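Local coordinates for Dna-binding protein RAP1 (Saccharomyces cerevisiae, PDB 4BJT) that binds telomeric DNA and, through its C-terminal domain, takes up the Rap1-binding module of Rif1, probably helping to shape telomere function and genome stability, at residues F91-I99 with L111-I121. Residues are numbered along the deposited sequence; the frame is centred on the assembly and turned at random. Where two conformers were deposited one is given.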
ATOM      1  N   PHE C  91      10.895   6.556  -9.867  1.00 16.88           N
ATOM      2  CA  PHE C  91       9.646   5.803  -9.744  1.00 15.34           C
ATOM      3  C   PHE C  91       8.759   6.413  -8.666  1.00 18.15           C
ATOM      4  O   PHE C  91       7.575   6.655  -8.895  1.00 17.36           O
ATOM      5  CB  PHE C  91       9.930   4.326  -9.431  1.00 15.13           C
ATOM      6  CG  PHE C  91       8.730   3.549  -8.931  1.00 14.88           C
ATOM      7  CD1 PHE C  91       7.737   3.124  -9.808  1.00 17.56           C
ATOM      8  CD2 PHE C  91       8.590   3.256  -7.594  1.00 16.86           C
ATOM      9  CE1 PHE C  91       6.622   2.428  -9.341  1.00 16.86           C
ATOM     10  CE2 PHE C  91       7.464   2.586  -7.126  1.00 18.64           C
ATOM     11  CZ  PHE C  91       6.509   2.131  -8.012  1.00 17.39           C
ATOM     12  N   MET C  92       9.323   6.694  -7.494  1.00 16.19           N
ATOM     13  CA  MET C  92       8.544   7.207  -6.368  1.00 16.11           C
ATOM     14  C   MET C  92       7.965   8.571  -6.703  1.00 19.47           C
ATOM     15  O   MET C  92       6.836   8.860  -6.326  1.00 19.22           O
ATOM     16  CB  MET C  92       9.394   7.312  -5.087  1.00 17.89           C
ATOM     17  CG  MET C  92       9.884   5.982  -4.568  1.00 18.07           C
ATOM     18  SD  MET C  92       8.564   4.792  -4.149  1.00 21.61           S
ATOM     19  CE  MET C  92       7.633   5.695  -3.035  1.00 19.99           C
ATOM     20  N   ASP C  93       8.707   9.405  -7.396  1.00 18.96           N
ATOM     21  CA  ASP C  93       8.214  10.718  -7.750  1.00 20.28           C
ATOM     22  C   ASP C  93       7.071  10.620  -8.783  1.00 22.88           C
ATOM     23  O   ASP C  93       6.102  11.371  -8.665  1.00 22.34           O
ATOM     24  CB  ASP C  93       9.361  11.632  -8.196  1.00 24.36           C
ATOM     25  CG  ASP C  93      10.331  11.986  -7.058  1.00 28.88           C
ATOM     26  OD1 ASP C  93      10.059  11.624  -5.899  1.00 32.97           O
ATOM     27  OD2 ASP C  93      11.421  12.498  -7.347  1.00 37.25           O
ATOM     28  N   LYS C  94       7.118   9.647  -9.729  1.00 19.90           N
ATOM     29  CA  LYS C  94       5.997   9.442 -10.660  1.00 19.47           C
ATOM     30  C   LYS C  94       4.779   8.911  -9.902  1.00 22.30           C
ATOM     31  O   LYS C  94       3.659   9.337 -10.168  1.00 22.53           O
ATOM     32  CB  LYS C  94       6.371   8.499 -11.813  1.00 20.88           C
ATOM     33  CG  LYS C  94       5.355   8.481 -12.933  1.00 22.61           C
ATOM     34  CD  LYS C  94       5.326   9.809 -13.695  1.00 26.45           C
ATOM     35  CE  LYS C  94       4.289   9.836 -14.776  1.00 51.28           C
ATOM     36  NZ  LYS C  94       4.484  10.994 -15.707  1.00 64.18           N
ATOM     37  N   LEU C  95       5.006   7.998  -8.959  1.00 17.64           N
ATOM     38  CA  LEU C  95       3.939   7.430  -8.133  1.00 17.51           C
ATOM     39  C   LEU C  95       3.238   8.572  -7.394  1.00 22.56           C
ATOM     40  O   LEU C  95       2.011   8.636  -7.403  1.00 21.77           O
ATOM     41  CB  LEU C  95       4.513   6.393  -7.173  1.00 16.12           C
ATOM     42  CG  LEU C  95       3.510   5.786  -6.185  1.00 19.92           C
ATOM     43  CD1 LEU C  95       2.449   4.959  -6.922  1.00 21.47           C
ATOM     44  CD2 LEU C  95       4.212   4.920  -5.189  1.00 22.67           C
ATOM     45  N   HIS C  96       4.021   9.501  -6.790  0.55 20.22           N
ATOM     46  CA  HIS C  96       3.461  10.677  -6.095  0.55 22.44           C
ATOM     47  C   HIS C  96       2.553  11.480  -7.026  0.55 27.12           C
ATOM     48  O   HIS C  96       1.457  11.865  -6.626  0.55 27.45           O
ATOM     49  CB  HIS C  96       4.584  11.587  -5.563  0.55 24.79           C
ATOM     50  CG  HIS C  96       4.090  12.819  -4.863  0.55 30.26           C
ATOM     51  ND1 HIS C  96       4.016  14.045  -5.513  0.55 34.30           N
ATOM     52  CD2 HIS C  96       3.615  12.965  -3.607  0.55 32.42           C
ATOM     53  CE1 HIS C  96       3.535  14.899  -4.620  0.55 33.92           C
ATOM     54  NE2 HIS C  96       3.275  14.292  -3.461  0.55 33.44           N
ATOM     55  N   GLU C  97       3.003  11.733  -8.253  1.00 24.11           N
ATOM     56  CA  GLU C  97       2.227  12.481  -9.253  1.00 27.24           C
ATOM     57  C   GLU C  97       0.884  11.772  -9.571  1.00 30.53           C
ATOM     58  O   GLU C  97      -0.172  12.427  -9.565  1.00 31.03           O
ATOM     59  CB  GLU C  97       3.080  12.691 -10.518  1.00 28.76           C
ATOM     60  CG  GLU C  97       2.488  13.592 -11.583  1.00 46.02           C
ATOM     61  CD  GLU C  97       3.333  13.705 -12.842  1.00 75.00           C
ATOM     62  OE1 GLU C  97       4.537  13.360 -12.798  1.00 56.86           O
ATOM     63  OE2 GLU C  97       2.790  14.160 -13.875  1.00 81.47           O
ATOM     64  N   VAL C  98       0.892  10.438  -9.720  1.00 24.98           N
ATOM     65  CA  VAL C  98      -0.344   9.694 -10.003  1.00 26.18           C
ATOM     66  C   VAL C  98      -1.312   9.769  -8.834  1.00 31.52           C
ATOM     67  O   VAL C  98      -2.481  10.140  -9.018  1.00 32.59           O
ATOM     68  CB  VAL C  98      -0.054   8.208 -10.339  1.00 29.12           C
ATOM     69  CG1 VAL C  98      -1.357   7.399 -10.438  1.00 29.20           C
ATOM     70  CG2 VAL C  98       0.740   8.087 -11.637  1.00 29.08           C
ATOM     71  N   ILE C  99      -0.836   9.401  -7.639  1.00 26.72           N
ATOM     72  CA  ILE C  99      -1.721   9.325  -6.473  1.00 29.16           C
ATOM     73  C   ILE C  99      -2.167  10.699  -5.968  1.00 37.11           C
ATOM     74  O   ILE C  99      -3.126  10.735  -5.185  1.00 40.95           O
ATOM     75  CB  ILE C  99      -1.168   8.441  -5.334  1.00 31.64           C
ATOM     76  CG1 ILE C  99       0.058   9.087  -4.654  1.00 33.35           C
ATOM     77  CG2 ILE C  99      -0.905   6.993  -5.830  1.00 28.62           C
ATOM     78  CD1 ILE C  99       0.643   8.287  -3.605  1.00 37.68           C
ATOM     79  N   LEU C 111      -7.773   4.793 -11.180  1.00 27.96           N
ATOM     80  CA  LEU C 111      -6.483   4.846 -10.492  1.00 26.94           C
ATOM     81  C   LEU C 111      -5.592   3.675 -10.947  1.00 27.04           C
ATOM     82  O   LEU C 111      -4.413   3.859 -11.266  1.00 24.86           O
ATOM     83  CB  LEU C 111      -6.705   4.809  -8.966  1.00 26.25           C
ATOM     84  CG  LEU C 111      -5.451   4.612  -8.118  1.00 29.90           C
ATOM     85  CD1 LEU C 111      -4.480   5.749  -8.305  1.00 29.69           C
ATOM     86  CD2 LEU C 111      -5.807   4.500  -6.689  1.00 32.81           C
ATOM     87  N   VAL C 112      -6.154   2.461 -10.903  1.00 25.09           N
ATOM     88  CA  VAL C 112      -5.456   1.245 -11.298  1.00 24.97           C
ATOM     89  C   VAL C 112      -4.964   1.366 -12.744  1.00 26.72           C
ATOM     90  O   VAL C 112      -3.826   0.973 -13.047  1.00 23.83           O
ATOM     91  CB  VAL C 112      -6.351   0.011 -11.032  1.00 30.80           C
ATOM     92  CG1 VAL C 112      -5.876  -1.227 -11.757  1.00 31.68           C
ATOM     93  CG2 VAL C 112      -6.455  -0.251  -9.522  1.00 30.50           C
ATOM     94  N   GLN C 113      -5.791   1.945 -13.641  1.00 25.06           N
ATOM     95  CA  GLN C 113      -5.347   2.143 -15.019  1.00 26.00           C
ATOM     96  C   GLN C 113      -4.183   3.127 -15.115  1.00 28.07           C
ATOM     97  O   GLN C 113      -3.219   2.885 -15.832  1.00 25.85           O
ATOM     98  CB  GLN C 113      -6.517   2.619 -15.907  1.00 30.09           C
ATOM     99  CG  GLN C 113      -6.176   2.673 -17.396  1.00 33.66           C
ATOM    100  CD  GLN C 113      -5.897   1.294 -17.938  1.00 44.43           C
ATOM    101  OE1 GLN C 113      -6.726   0.395 -17.825  1.00 37.40           O
ATOM    102  NE2 GLN C 113      -4.704   1.062 -18.465  1.00 38.62           N
ATOM    103  N   ASP C 114      -4.234   4.216 -14.352  1.00 26.27           N
ATOM    104  CA  ASP C 114      -3.165   5.211 -14.372  1.00 25.87           C
ATOM    105  C   ASP C 114      -1.863   4.651 -13.760  1.00 26.96           C
ATOM    106  O   ASP C 114      -0.768   4.916 -14.274  1.00 26.65           O
ATOM    107  CB  ASP C 114      -3.610   6.476 -13.640  1.00 29.10           C
ATOM    108  CG  ASP C 114      -4.814   7.173 -14.269  1.00 42.87           C
ATOM    109  OD1 ASP C 114      -5.113   6.899 -15.455  1.00 45.46           O
ATOM    110  OD2 ASP C 114      -5.490   7.943 -13.557  1.00 46.81           O
ATOM    111  N   LEU C 115      -1.982   3.803 -12.730  1.00 21.81           N
ATOM    112  CA  LEU C 115      -0.788   3.179 -12.121  1.00 20.09           C
ATOM    113  C   LEU C 115      -0.121   2.197 -13.088  1.00 23.75           C
ATOM    114  O   LEU C 115       1.095   1.967 -13.027  1.00 23.13           O
ATOM    115  CB  LEU C 115      -1.167   2.455 -10.831  1.00 19.61           C
ATOM    116  CG  LEU C 115      -1.525   3.379  -9.660  1.00 22.26           C
ATOM    117  CD1 LEU C 115      -2.209   2.596  -8.551  1.00 22.28           C
ATOM    118  CD2 LEU C 115      -0.278   4.113  -9.118  1.00 22.72           C
ATOM    119  N   CYS C 116      -0.909   1.606 -13.971  1.00 20.67           N
ATOM    120  CA  CYS C 116      -0.410   0.725 -15.017  1.00 22.26           C
ATOM    121  C   CYS C 116       0.296   1.562 -16.115  1.00 23.86           C
ATOM    122  O   CYS C 116       1.474   1.339 -16.422  1.00 22.57           O
ATOM    123  CB  CYS C 116      -1.589  -0.072 -15.566  1.00 23.98           C
ATOM    124  SG  CYS C 116      -1.239  -0.988 -17.073  1.00 29.62           S
ATOM    125  N   ASP C 117      -0.400   2.573 -16.635  1.00 23.73           N
ATOM    126  CA  ASP C 117       0.100   3.389 -17.748  1.00 23.23           C
ATOM    127  C   ASP C 117       1.256   4.288 -17.433  1.00 26.06           C
ATOM    128  O   ASP C 117       2.095   4.510 -18.309  1.00 26.75           O
ATOM    129  CB  ASP C 117      -1.039   4.269 -18.319  1.00 26.76           C
ATOM    130  CG  ASP C 117      -2.189   3.495 -18.933  1.00 38.25           C
ATOM    131  OD1 ASP C 117      -2.005   2.294 -19.241  1.00 40.92           O
ATOM    132  OD2 ASP C 117      -3.279   4.082 -19.090  1.00 43.82           O
ATOM    133  N   GLU C 118       1.303   4.854 -16.209  1.00 22.82           N
ATOM    134  CA  GLU C 118       2.328   5.832 -15.848  1.00 22.39           C
ATOM    135  C   GLU C 118       3.480   5.289 -15.037  1.00 22.48           C
ATOM    136  O   GLU C 118       4.587   5.815 -15.151  1.00 22.42           O
ATOM    137  CB  GLU C 118       1.683   7.005 -15.110  1.00 24.60           C
ATOM    138  CG  GLU C 118       0.684   7.737 -15.998  1.00 35.39           C
ATOM    139  CD  GLU C 118       0.004   8.899 -15.315  1.00 55.55           C
ATOM    140  OE1 GLU C 118       0.698   9.886 -14.978  1.00 56.29           O
ATOM    141  OE2 GLU C 118      -1.220   8.802 -15.070  1.00 57.70           O
ATOM    142  N   THR C 119       3.227   4.292 -14.182  1.00 18.53           N
ATOM    143  CA  THR C 119       4.254   3.727 -13.303  1.00 16.97           C
ATOM    144  C   THR C 119       4.580   2.253 -13.589  1.00 17.71           C
ATOM    145  O   THR C 119       5.506   1.759 -12.969  1.00 18.65           O
ATOM    146  CB  THR C 119       3.887   3.929 -11.815  1.00 20.88           C
ATOM    147  OG1 THR C 119       2.529   3.608 -11.598  1.00 24.53           O
ATOM    148  CG2 THR C 119       4.104   5.341 -11.339  1.00 24.38           C
ATOM    149  N   GLY C 120       3.850   1.570 -14.474  1.00 16.53           N
ATOM    150  CA  GLY C 120       4.183   0.188 -14.795  1.00 16.30           C
ATOM    151  C   GLY C 120       3.873  -0.807 -13.700  1.00 18.28           C
ATOM    152  O   GLY C 120       4.507  -1.862 -13.639  1.00 19.74           O
ATOM    153  N   ILE C 121       2.891  -0.521 -12.853  1.00 16.24           N
ATOM    154  CA  ILE C 121       2.455  -1.465 -11.823  1.00 15.67           C
ATOM    155  C   ILE C 121       1.308  -2.279 -12.419  1.00 18.67           C
ATOM    156  O   ILE C 121       0.358  -1.692 -12.942  1.00 19.39           O
ATOM    157  CB  ILE C 121       2.007  -0.747 -10.546  1.00 16.80           C
ATOM    158  CG1 ILE C 121       3.122   0.187  -9.986  1.00 16.21           C
ATOM    159  CG2 ILE C 121       1.559  -1.781  -9.487  1.00 17.96           C
ATOM    160  CD1 ILE C 121       2.580   1.236  -9.059  1.00 17.31           C
TER
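V98 and T119 interlock as knobs into holes between two roughly antiparallel helical segments, whose axes lie 9.9 Å apart at closest approach and at 149°. V98 sits among D114, L115, E118 and T119. Its CG1 meets L115 CD2 at 3.7 Å, while CG2 lies 3.8 Å from E118 CB. In return T119 enters the hole of F91, K94, L95 and V98, with CG2 3.7 Å from K94 CG. L95 CD1 touches L115 CD2 at 3.6 Å. The F91 ring comes edge-on, so that T119 O lies in the ring plane, 3.9 Å from CE1. I121 CD1 is also near that edge.

K94 bends at chi2, which brings CE beside E118 OE1 and CB, the two chains crossing at about a right angle. NZ stays 4.0 Å from E118 OE1, beyond a salt bridge; its nearer carboxylate is E97, by a long salt bridge. With an alanine at K94, T119 CG2 would probably lose part of its packing, and the E118 carboxylate its nearby positive charge.

T119 OG1 donates to L115 O at 2.6 Å, on a lone pair, and I121 N binds the same oxygen. With OG1 held there, CG2 faces L95 and K94. Behind the contact, F91 packs edge-to-face with F82 and F144.

The contact joins helices 88-99 and 108-119 of the all-helical Rap1 C-terminal domain, and L111 links it to the bound peptide. No hydrogen bond crosses between the segments. The pair therefore rests mainly on apolar packing, with opposite charges near each other at its partly exposed margin.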